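Local coordinates for nitrogenase molybdenum-iron protein beta chain (Clostridium pasteurianum, PDB 4WES), which forms, with the alpha chain, the molybdenum-iron component of nitrogenase, which reduces dinitrogen to ammonia, and shares an [8Fe-7S] cluster with that chain, at residues L56-K61 and P412-Y417; E62-S67 and G206-P211; L389-Y394 and I404-F409. All coordinates share one frame; numbering follows the deposited sequence.

Contact 1 of 3, residues L56-K61 and P412-Y417. With FE2 (Fe (II) ion), chain J.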
loop_
_atom_site.group_PDB
_atom_site.type_symbol
_atom_site.label_atom_id
_atom_site.label_comp_id
_atom_site.label_asym_id
_atom_site.label_seq_id
_atom_site.Cartn_x
_atom_site.Cartn_y
_atom_site.Cartn_z
ATOM N N LEU B 56 -11.775 -8.701 18.277
ATOM C CA LEU B 56 -11.029 -7.496 18.620
ATOM C C LEU B 56 -9.518 -7.740 18.588
ATOM O O LEU B 56 -8.782 -6.883 18.071
ATOM C CB LEU B 56 -11.486 -6.980 19.973
ATOM C CG LEU B 56 -12.925 -6.434 20.022
ATOM C CD1 LEU B 56 -13.329 -6.124 21.454
ATOM C CD2 LEU B 56 -13.086 -5.187 19.150
ATOM N N SER B 57 -9.050 -8.864 19.126
ATOM C CA SER B 57 -7.620 -9.153 19.057
ATOM C C SER B 57 -7.156 -9.396 17.626
ATOM O O SER B 57 -6.030 -9.000 17.270
ATOM C CB SER B 57 -7.257 -10.348 19.919
ATOM O OG SER B 57 -7.363 -10.048 21.298
ATOM N N ARG B 58 -7.981 -10.048 16.802
ATOM C CA ARG B 58 -7.589 -10.271 15.403
ATOM C C ARG B 58 -7.474 -8.979 14.600
ATOM O O ARG B 58 -6.651 -8.881 13.681
ATOM C CB ARG B 58 -8.588 -11.236 14.727
ATOM C CG ARG B 58 -8.471 -12.639 15.219
ATOM C CD ARG B 58 -9.613 -13.525 14.678
ATOM N NE ARG B 58 -9.368 -14.938 14.982
ATOM C CZ ARG B 58 -10.316 -15.875 14.985
ATOM N NH1 ARG B 58 -11.552 -15.586 14.575
ATOM N NH2 ARG B 58 -10.001 -17.094 15.380
ATOM N N HIS B 59 -8.333 -8.004 14.903
ATOM C CA HIS B 59 -8.340 -6.713 14.232
ATOM C C HIS B 59 -7.173 -5.850 14.711
ATOM O O HIS B 59 -6.431 -5.300 13.907
ATOM C CB HIS B 59 -9.704 -6.027 14.476
ATOM C CG HIS B 59 -9.811 -4.652 13.913
ATOM N ND1 HIS B 59 -10.434 -4.375 12.721
ATOM C CD2 HIS B 59 -9.470 -3.467 14.459
ATOM C CE1 HIS B 59 -10.419 -3.073 12.541
ATOM N NE2 HIS B 59 -9.845 -2.504 13.577
ATOM N N PHE B 60 -7.033 -5.692 16.022
ATOM C CA PHE B 60 -6.075 -4.733 16.588
ATOM C C PHE B 60 -4.702 -5.329 16.868
ATOM O O PHE B 60 -3.770 -4.553 17.139
ATOM C CB PHE B 60 -6.652 -4.143 17.879
ATOM C CG PHE B 60 -7.761 -3.173 17.633
ATOM C CD1 PHE B 60 -7.490 -1.947 17.043
ATOM C CD2 PHE B 60 -9.080 -3.459 17.984
ATOM C CE1 PHE B 60 -8.507 -1.047 16.761
ATOM C CE2 PHE B 60 -10.094 -2.550 17.713
ATOM C CZ PHE B 60 -9.799 -1.344 17.089
ATOM N N LYS B 61 -4.565 -6.649 16.851
ATOM C CA LYS B 61 -3.335 -7.316 17.275
ATOM C C LYS B 61 -2.974 -6.821 18.681
ATOM O O LYS B 61 -1.826 -6.480 18.967
ATOM C CB LYS B 61 -2.183 -7.138 16.276
ATOM C CG LYS B 61 -2.561 -7.453 14.836
ATOM C CD LYS B 61 -3.181 -8.811 14.601
ATOM C CE LYS B 61 -3.311 -9.097 13.111
ATOM N NZ LYS B 61 -4.268 -10.239 12.877
ATOM N N PRO B 412 -14.271 -6.082 10.645
ATOM C CA PRO B 412 -12.890 -6.202 11.119
ATOM C C PRO B 412 -11.886 -6.285 9.971
ATOM O O PRO B 412 -12.169 -6.879 8.930
ATOM C CB PRO B 412 -12.922 -7.515 11.912
ATOM C CG PRO B 412 -13.921 -8.325 11.225
ATOM C CD PRO B 412 -14.949 -7.395 10.631
ATOM N N ILE B 413 -10.711 -5.694 10.213
ATOM C CA ILE B 413 -9.554 -5.821 9.334
ATOM C C ILE B 413 -8.568 -6.668 10.124
ATOM O O ILE B 413 -8.003 -6.193 11.116
ATOM C CB ILE B 413 -8.947 -4.461 8.956
ATOM C CG1 ILE B 413 -9.980 -3.565 8.248
ATOM C CG2 ILE B 413 -7.729 -4.679 8.107
ATOM C CD1 ILE B 413 -9.497 -2.137 8.109
ATOM N N MET B 414 -8.387 -7.920 9.694
ATOM C CA MET B 414 -7.718 -8.938 10.518
ATOM C C MET B 414 -6.460 -9.482 9.843
ATOM O O MET B 414 -5.891 -10.437 10.372
ATOM C CB MET B 414 -8.663 -10.103 10.812
ATOM C CG MET B 414 -9.907 -9.639 11.556
ATOM S SD MET B 414 -11.042 -10.947 12.000
ATOM C CE MET B 414 -11.697 -11.423 10.405
ATOM N N ASP B 415 -6.031 -8.873 8.747
ATOM C CA ASP B 415 -5.004 -9.479 7.930
ATOM C C ASP B 415 -3.867 -8.542 7.567
ATOM O O ASP B 415 -3.071 -8.891 6.710
ATOM C CB ASP B 415 -5.606 -10.136 6.673
ATOM C CG ASP B 415 -6.441 -9.205 5.806
ATOM O OD1 ASP B 415 -6.844 -8.101 6.270
ATOM O OD2 ASP B 415 -6.671 -9.596 4.640
ATOM N N ARG B 416 -3.776 -7.399 8.247
ATOM C CA ARG B 416 -2.648 -6.488 7.981
ATOM C C ARG B 416 -2.172 -5.891 9.319
ATOM O O ARG B 416 -2.906 -5.885 10.313
ATOM C CB ARG B 416 -3.000 -5.404 6.998
ATOM C CG ARG B 416 -3.270 -5.886 5.566
ATOM C CD ARG B 416 -2.011 -6.458 4.900
ATOM N NE ARG B 416 -2.173 -6.818 3.497
ATOM C CZ ARG B 416 -2.636 -7.990 3.077
ATOM N NH1 ARG B 416 -3.066 -8.921 3.898
ATOM N NH2 ARG B 416 -2.692 -8.257 1.774
ATOM N N TYR B 417 -0.975 -5.366 9.300
ATOM C CA TYR B 417 -0.317 -4.884 10.527
ATOM C C TYR B 417 -0.103 -3.394 10.451
ATOM O O TYR B 417 0.539 -2.877 9.552
ATOM C CB TYR B 417 1.021 -5.589 10.724
ATOM C CG TYR B 417 0.772 -7.034 11.070
ATOM C CD1 TYR B 417 0.718 -7.448 12.362
ATOM C CD2 TYR B 417 0.556 -8.006 10.083
ATOM C CE1 TYR B 417 0.450 -8.731 12.729
ATOM C CE2 TYR B 417 0.251 -9.301 10.433
ATOM C CZ TYR B 417 0.204 -9.690 11.743
ATOM O OH TYR B 417 -0.067 -10.974 12.149
HETATM FE FE FE2 J . -0.301 -5.108 19.296
HETATM O O HOH W 1 -1.275 -3.752 17.980
HETATM O O HOH W 2 0.589 -6.383 20.659
#

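Contact 2 of 3, residues E62-S67 and G206-P211. With FE2 (Fe (II) ion), chain J.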
loop_
_atom_site.group_PDB
_atom_site.type_symbol
_atom_site.label_atom_id
_atom_site.label_comp_id
_atom_site.label_asym_id
_atom_site.label_seq_id
_atom_site.Cartn_x
_atom_site.Cartn_y
_atom_site.Cartn_z
ATOM N N GLU B 62 -3.967 -6.856 19.562
ATOM C CA GLU B 62 -3.858 -6.390 20.950
ATOM C C GLU B 62 -4.660 -7.309 21.829
ATOM O O GLU B 62 -5.616 -7.945 21.358
ATOM C CB GLU B 62 -4.412 -4.977 21.124
ATOM C CG GLU B 62 -3.599 -3.851 20.484
ATOM C CD GLU B 62 -2.312 -3.650 21.252
ATOM O OE1 GLU B 62 -2.358 -2.899 22.275
ATOM O OE2 GLU B 62 -1.245 -4.200 20.856
ATOM N N PRO B 63 -4.366 -7.333 23.142
ATOM C CA PRO B 63 -5.279 -7.961 24.077
ATOM C C PRO B 63 -6.660 -7.294 24.012
ATOM O O PRO B 63 -6.761 -6.107 23.688
ATOM C CB PRO B 63 -4.629 -7.664 25.450
ATOM C CG PRO B 63 -3.189 -7.426 25.122
ATOM C CD PRO B 63 -3.235 -6.688 23.815
ATOM N N ALA B 64 -7.674 -8.041 24.396
ATOM C CA ALA B 64 -9.035 -7.489 24.546
ATOM C C ALA B 64 -9.709 -8.264 25.651
ATOM O O ALA B 64 -10.177 -9.395 25.428
ATOM C CB ALA B 64 -9.824 -7.562 23.243
ATOM N N MET B 65 -9.737 -7.689 26.850
ATOM C CA MET B 65 -10.201 -8.367 28.051
ATOM C C MET B 65 -11.700 -8.239 28.222
ATOM O O MET B 65 -12.251 -7.146 28.000
ATOM C CB MET B 65 -9.536 -7.717 29.262
ATOM C CG MET B 65 -8.132 -8.234 29.504
ATOM S SD MET B 65 -8.227 -9.957 30.012
ATOM C CE MET B 65 -6.722 -10.596 29.342
ATOM N N ALA B 66 -12.345 -9.319 28.652
ATOM C CA ALA B 66 -13.746 -9.281 29.093
ATOM C C ALA B 66 -14.004 -10.535 29.918
ATOM O O ALA B 66 -13.420 -11.591 29.664
ATOM C CB ALA B 66 -14.740 -9.216 27.942
ATOM N N SER B 67 -14.905 -10.397 30.892
ATOM C CA SER B 67 -15.411 -11.503 31.685
ATOM C C SER B 67 -16.780 -11.941 31.142
ATOM O O SER B 67 -17.396 -11.263 30.317
ATOM C CB SER B 67 -15.532 -11.071 33.138
ATOM O OG SER B 67 -16.231 -9.862 33.261
ATOM N N GLY B 206 -5.197 4.538 23.218
ATOM C CA GLY B 206 -4.427 4.094 24.354
ATOM C C GLY B 206 -4.979 2.863 25.030
ATOM O O GLY B 206 -4.539 2.527 26.144
ATOM N N VAL B 207 -5.950 2.178 24.392
ATOM C CA VAL B 207 -6.483 0.944 24.930
ATOM C C VAL B 207 -6.340 -0.198 23.885
ATOM O O VAL B 207 -5.875 -1.279 24.241
ATOM C CB VAL B 207 -7.967 1.078 25.352
ATOM C CG1 VAL B 207 -8.454 -0.226 25.996
ATOM C CG2 VAL B 207 -8.147 2.238 26.312
ATOM N N LEU B 208 -6.769 0.067 22.660
ATOM C CA LEU B 208 -6.687 -0.945 21.589
ATOM C C LEU B 208 -5.642 -0.617 20.530
ATOM O O LEU B 208 -5.596 -1.250 19.492
ATOM C CB LEU B 208 -8.067 -1.169 20.996
ATOM C CG LEU B 208 -8.961 -2.033 21.868
ATOM C CD1 LEU B 208 -10.422 -1.894 21.529
ATOM C CD2 LEU B 208 -8.552 -3.494 21.809
ATOM N N ASP B 209 -4.715 0.299 20.849
ATOM C CA ASP B 209 -3.617 0.662 19.970
ATOM C C ASP B 209 -2.376 0.977 20.808
ATOM O O ASP B 209 -1.562 1.832 20.449
ATOM C CB ASP B 209 -3.998 1.872 19.083
ATOM C CG ASP B 209 -4.277 3.127 19.873
ATOM O OD1 ASP B 209 -4.274 3.080 21.127
ATOM O OD2 ASP B 209 -4.489 4.157 19.216
ATOM N N GLY B 210 -2.218 0.277 21.920
ATOM C CA GLY B 210 -1.193 0.643 22.873
ATOM C C GLY B 210 0.184 0.088 22.632
ATOM O O GLY B 210 0.419 -0.794 21.792
ATOM N N PRO B 211 1.138 0.597 23.404
ATOM C CA PRO B 211 2.527 0.197 23.296
ATOM C C PRO B 211 2.817 -1.151 23.960
ATOM O O PRO B 211 2.056 -1.623 24.791
ATOM C CB PRO B 211 3.273 1.298 24.049
ATOM C CG PRO B 211 2.289 1.700 25.134
ATOM C CD PRO B 211 0.939 1.611 24.458
HETATM FE FE FE2 J . -0.301 -5.108 19.296
HETATM O O HOH W 3 -3.515 -2.664 24.685
HETATM O O HOH W 4 -7.336 -3.726 25.039
HETATM O O HOH W 2 0.589 -6.383 20.659
HETATM O O HOH W 1 -1.275 -3.752 17.980
#

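Contact 3 of 3, residues L389-Y394 and I404-F409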
loop_
_atom_site.group_PDB
_atom_site.type_symbol
_atom_site.label_atom_id
_atom_site.label_comp_id
_atom_site.label_asym_id
_atom_site.label_seq_id
_atom_site.Cartn_x
_atom_site.Cartn_y
_atom_site.Cartn_z
ATOM N N LEU B 389 -12.808 -1.818 -4.847
ATOM C CA LEU B 389 -13.606 -2.427 -3.773
ATOM C C LEU B 389 -13.075 -1.928 -2.457
ATOM O O LEU B 389 -11.872 -2.022 -2.205
ATOM C CB LEU B 389 -13.511 -3.948 -3.836
ATOM C CG LEU B 389 -14.180 -4.750 -2.730
ATOM C CD1 LEU B 389 -15.670 -4.558 -2.662
ATOM C CD2 LEU B 389 -13.869 -6.215 -2.847
ATOM N N ILE B 390 -13.975 -1.469 -1.603
ATOM C CA ILE B 390 -13.646 -0.966 -0.270
ATOM C C ILE B 390 -14.518 -1.676 0.758
ATOM O O ILE B 390 -15.742 -1.593 0.690
ATOM C CB ILE B 390 -13.830 0.566 -0.154
ATOM C CG1 ILE B 390 -13.109 1.314 -1.281
ATOM C CG2 ILE B 390 -13.359 1.025 1.212
ATOM C CD1 ILE B 390 -13.292 2.796 -1.242
ATOM N N SER B 391 -13.885 -2.418 1.667
ATOM C CA SER B 391 -14.625 -3.179 2.649
ATOM C C SER B 391 -13.687 -3.683 3.720
ATOM O O SER B 391 -12.475 -3.483 3.644
ATOM C CB SER B 391 -15.332 -4.407 2.011
ATOM O OG SER B 391 -14.401 -5.445 1.673
ATOM N N ASN B 392 -14.237 -4.448 4.672
ATOM C CA ASN B 392 -13.391 -5.115 5.648
ATOM C C ASN B 392 -12.688 -6.303 4.999
ATOM O O ASN B 392 -12.767 -6.533 3.779
ATOM C CB ASN B 392 -14.213 -5.506 6.882
ATOM C CG ASN B 392 -15.211 -6.629 6.614
ATOM O OD1 ASN B 392 -15.040 -7.439 5.712
ATOM N ND2 ASN B 392 -16.239 -6.694 7.453
ATOM N N THR B 393 -11.948 -7.080 5.808
ATOM C CA THR B 393 -11.143 -8.185 5.299
ATOM C C THR B 393 -11.873 -9.117 4.355
ATOM O O THR B 393 -11.273 -9.666 3.417
ATOM C CB THR B 393 -10.507 -8.937 6.465
ATOM O OG1 THR B 393 -9.520 -8.107 7.077
ATOM C CG2 THR B 393 -9.882 -10.261 6.099
ATOM N N TYR B 394 -13.154 -9.367 4.607
ATOM C CA TYR B 394 -13.879 -10.384 3.833
ATOM C C TYR B 394 -14.068 -10.016 2.378
ATOM O O TYR B 394 -14.322 -10.898 1.557
ATOM C CB TYR B 394 -15.205 -10.731 4.525
ATOM C CG TYR B 394 -14.954 -11.490 5.801
ATOM C CD1 TYR B 394 -14.584 -12.831 5.754
ATOM C CD2 TYR B 394 -15.062 -10.898 7.053
ATOM C CE1 TYR B 394 -14.310 -13.555 6.902
ATOM C CE2 TYR B 394 -14.795 -11.626 8.201
ATOM C CZ TYR B 394 -14.441 -12.934 8.140
ATOM O OH TYR B 394 -14.194 -13.662 9.280
ATOM N N ILE B 404 -9.978 -7.038 -8.537
ATOM C CA ILE B 404 -10.368 -5.658 -8.266
ATOM C C ILE B 404 -9.404 -5.045 -7.258
ATOM O O ILE B 404 -9.185 -5.620 -6.183
ATOM C CB ILE B 404 -11.797 -5.578 -7.665
ATOM C CG1 ILE B 404 -12.826 -6.298 -8.513
ATOM C CG2 ILE B 404 -12.211 -4.127 -7.487
ATOM C CD1 ILE B 404 -14.125 -6.544 -7.802
ATOM N N PRO B 405 -8.864 -3.854 -7.565
ATOM C CA PRO B 405 -8.071 -3.119 -6.534
ATOM C C PRO B 405 -8.863 -2.964 -5.256
ATOM O O PRO B 405 -10.030 -2.601 -5.288
ATOM C CB PRO B 405 -7.789 -1.778 -7.221
ATOM C CG PRO B 405 -7.785 -2.122 -8.676
ATOM C CD PRO B 405 -8.906 -3.118 -8.843
ATOM N N PHE B 406 -8.182 -3.243 -4.133
ATOM C CA PHE B 406 -8.864 -3.468 -2.870
ATOM C C PHE B 406 -8.295 -2.601 -1.753
ATOM O O PHE B 406 -7.100 -2.632 -1.487
ATOM C CB PHE B 406 -8.756 -4.950 -2.503
ATOM C CG PHE B 406 -9.403 -5.351 -1.196
ATOM C CD1 PHE B 406 -10.699 -4.987 -0.893
ATOM C CD2 PHE B 406 -8.709 -6.139 -0.278
ATOM C CE1 PHE B 406 -11.283 -5.351 0.311
ATOM C CE2 PHE B 406 -9.295 -6.503 0.921
ATOM C CZ PHE B 406 -10.583 -6.117 1.209
ATOM N N VAL B 407 -9.169 -1.848 -1.072
ATOM C CA VAL B 407 -8.859 -1.053 0.094
ATOM C C VAL B 407 -9.557 -1.631 1.312
ATOM O O VAL B 407 -10.783 -1.673 1.350
ATOM C CB VAL B 407 -9.242 0.409 -0.120
ATOM C CG1 VAL B 407 -9.007 1.251 1.133
ATOM C CG2 VAL B 407 -8.482 0.972 -1.324
ATOM N N ARG B 408 -8.766 -2.007 2.304
ATOM C CA ARG B 408 -9.301 -2.467 3.583
ATOM C C ARG B 408 -9.803 -1.281 4.402
ATOM O O ARG B 408 -9.051 -0.312 4.615
ATOM C CB ARG B 408 -8.237 -3.234 4.342
ATOM C CG ARG B 408 -7.961 -4.598 3.759
ATOM C CD ARG B 408 -6.692 -5.226 4.312
ATOM N NE ARG B 408 -6.512 -6.577 3.786
ATOM C CZ ARG B 408 -6.025 -6.880 2.579
ATOM N NH1 ARG B 408 -5.600 -5.921 1.784
ATOM N NH2 ARG B 408 -6.032 -8.131 2.188
ATOM N N PHE B 409 -11.033 -1.347 4.878
ATOM C CA PHE B 409 -11.688 -0.222 5.556
ATOM C C PHE B 409 -12.716 -0.778 6.515
ATOM O O PHE B 409 -13.367 -1.784 6.216
ATOM C CB PHE B 409 -12.356 0.629 4.467
ATOM C CG PHE B 409 -13.106 1.838 4.955
ATOM C CD1 PHE B 409 -12.486 3.055 5.014
ATOM C CD2 PHE B 409 -14.424 1.744 5.296
ATOM C CE1 PHE B 409 -13.189 4.186 5.438
ATOM C CE2 PHE B 409 -15.132 2.858 5.712
ATOM C CZ PHE B 409 -14.518 4.076 5.791
#

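Contact 1 of 3, residues L56-K61 and P412-Y417
Lys-61 lies across Tyr-417, the two side chains meeting at about a right angle, and ends between two backbone carbonyls. CB points toward 412-417 and lies 4.1 Å from the iron(II) ion. CG approaches CE1 of the ring at 3.9 Å, and a bend at chi2 (-54°) carries CD across to the same ring atom. CE then sits 3.8 Å from CE1 of Tyr-417, oblique to the ring. At the tip, NZ donates to Met-414 O at 3.0 Å, from above that carbonyl plane, and to Arg-58 O at 2.9 Å, in plane on a lone pair. One ammonium thus joins the last turn of the helix to the loop. Lys-61 itself has left the helix with positive phi, and its own O binds the iron(II) ion at 2.1 Å.

The imidazole of His-59 accepts a further bond: Ile-413 N donates to ND1 at 2.8 Å and 170°, about 20° out of the ring plane. Met-414 SD meets Arg-58 CB at 3.7 Å. The contact joins the C-terminal end of helix 46-60 to the loop between strand 406-408 and helix 426-448; Leu-56 and Phe-60 point away from that loop and pack on helix 24-33.

Contact 2 of 3, residues E62-S67 and G206-P211
Glu-62 reaches the loop 206-211 with its carboxylate, and water fills in where the two backbones stand apart: their closest CA pair, Glu-62 and Leu-208, is separated by 6.2 Å. At the start of the loop, Gly-206 has positive phi, and its N donates to the syn lone pair of Asp-209 OD1 at 2.7 Å, a bond that closes the turn on itself. Val-207 turns its side chain away and contributes its carbonyl. Two waters donate to Val-207 O: one also donates to Glu-62 OE1, at 2.7 Å, and the other to Pro-63 O.

Leu-208 CD2 lies 3.7 Å from Pro-63 O and makes a loose apolar contact with Ala-64 CB, while Leu-208 O lies 3.4 Å from Glu-62 CG. This buried carbonyl has no hydrogen-bonding partner in the model. Asp-209 points away, its OD2 paired with Arg-185. Gly-210 N then makes a weak bond to Glu-62 OE1, 3.2 Å long and bent to 132°. The same oxygen forms a salt bridge with Lys-473 of the alpha chain, which also donates to Pro-211 O.

The glutamate chain is bent at chi2 (-71°), which places CD; its other oxygen, OE2, binds iron(II) at 2.0 Å. With Lys-61 O, two waters, and Asp-301 and Asp-305 of the second beta subunit, OE2 completes a six-ligand, all-oxygen mononuclear iron site at the interface between the beta subunits.

Contact 3 of 3, residues L389-Y394 and I404-F409
Leu-389 and Phe-406 lie side by side, pointing the same way, on one face of a parallel strand pair, with Leu-389 CD2 3.9 Å from Phe-406 CD1. The strand axes are 4.8 Å apart and 16° from parallel. Four backbone bonds fix the register: Leu-389 N to Pro-405 O, Val-407 N to Leu-389 O (172° at the hydrogen), Ser-391 N to Val-407 O and Phe-409 N to Ser-391 O.

Ile-390 and Val-407, on the opposite face, are buried beneath helices 321-333 and 426-448. A close apolar approach is Ile-390 CG2 to Phe-409 CB, 3.4 Å.

The Leu-389 and Phe-406 face is more polar and partly open to solvent, since Phe-406 and Arg-408 there are only partly buried. Phe-406 CE1 meets Ser-391 OG at 3.4 Å, and CZ meets Asn-392 O at the same distance, both oxygens at the ring edge. Ser-391 OG itself donates to Asn-392 O, and Asn-392 OD1 accepts from Tyr-394 N in an Asx turn. Phe-406 CE2 lies over the centre of the Arg-408 guanidinium, 3.7 Å above its plane, and NH2 of that group is salt-bridged to Asp-415. The chemistry thus differs by face: that of Ile-390 and Val-407 is mainly hydrocarbon, while the other combines the apolar Leu-389 and Phe-406 contact with a paired charge and oxygens at the ring edge, where the weakly positive rim probably favours them.

Overall arrangement
From the N terminus, helix 46-60 ends within 56-61 and the chain goes on as the loop 62-67, so the first segments of contacts 1 and 2 follow directly on each other. Contact 2 closes first, when 206-211 returns after strand 198-200. Contact 3 follows much later as the short beta-alpha-beta closure around helix 396-402. The loop 412-417 then closes contact 1 over both. Contacts 2 and 3 are in series, their nearest atoms about 14 Å apart, and contact 1 touches each: Ser-57 OG bonds Glu-62 O, and Thr-393 OG1 bonds Met-414 N and Asp-415 OD1. The edge of the five-stranded parallel sheet, at strand 406-408, is thereby tied to helix 46-60 and the interfacial iron(II) site.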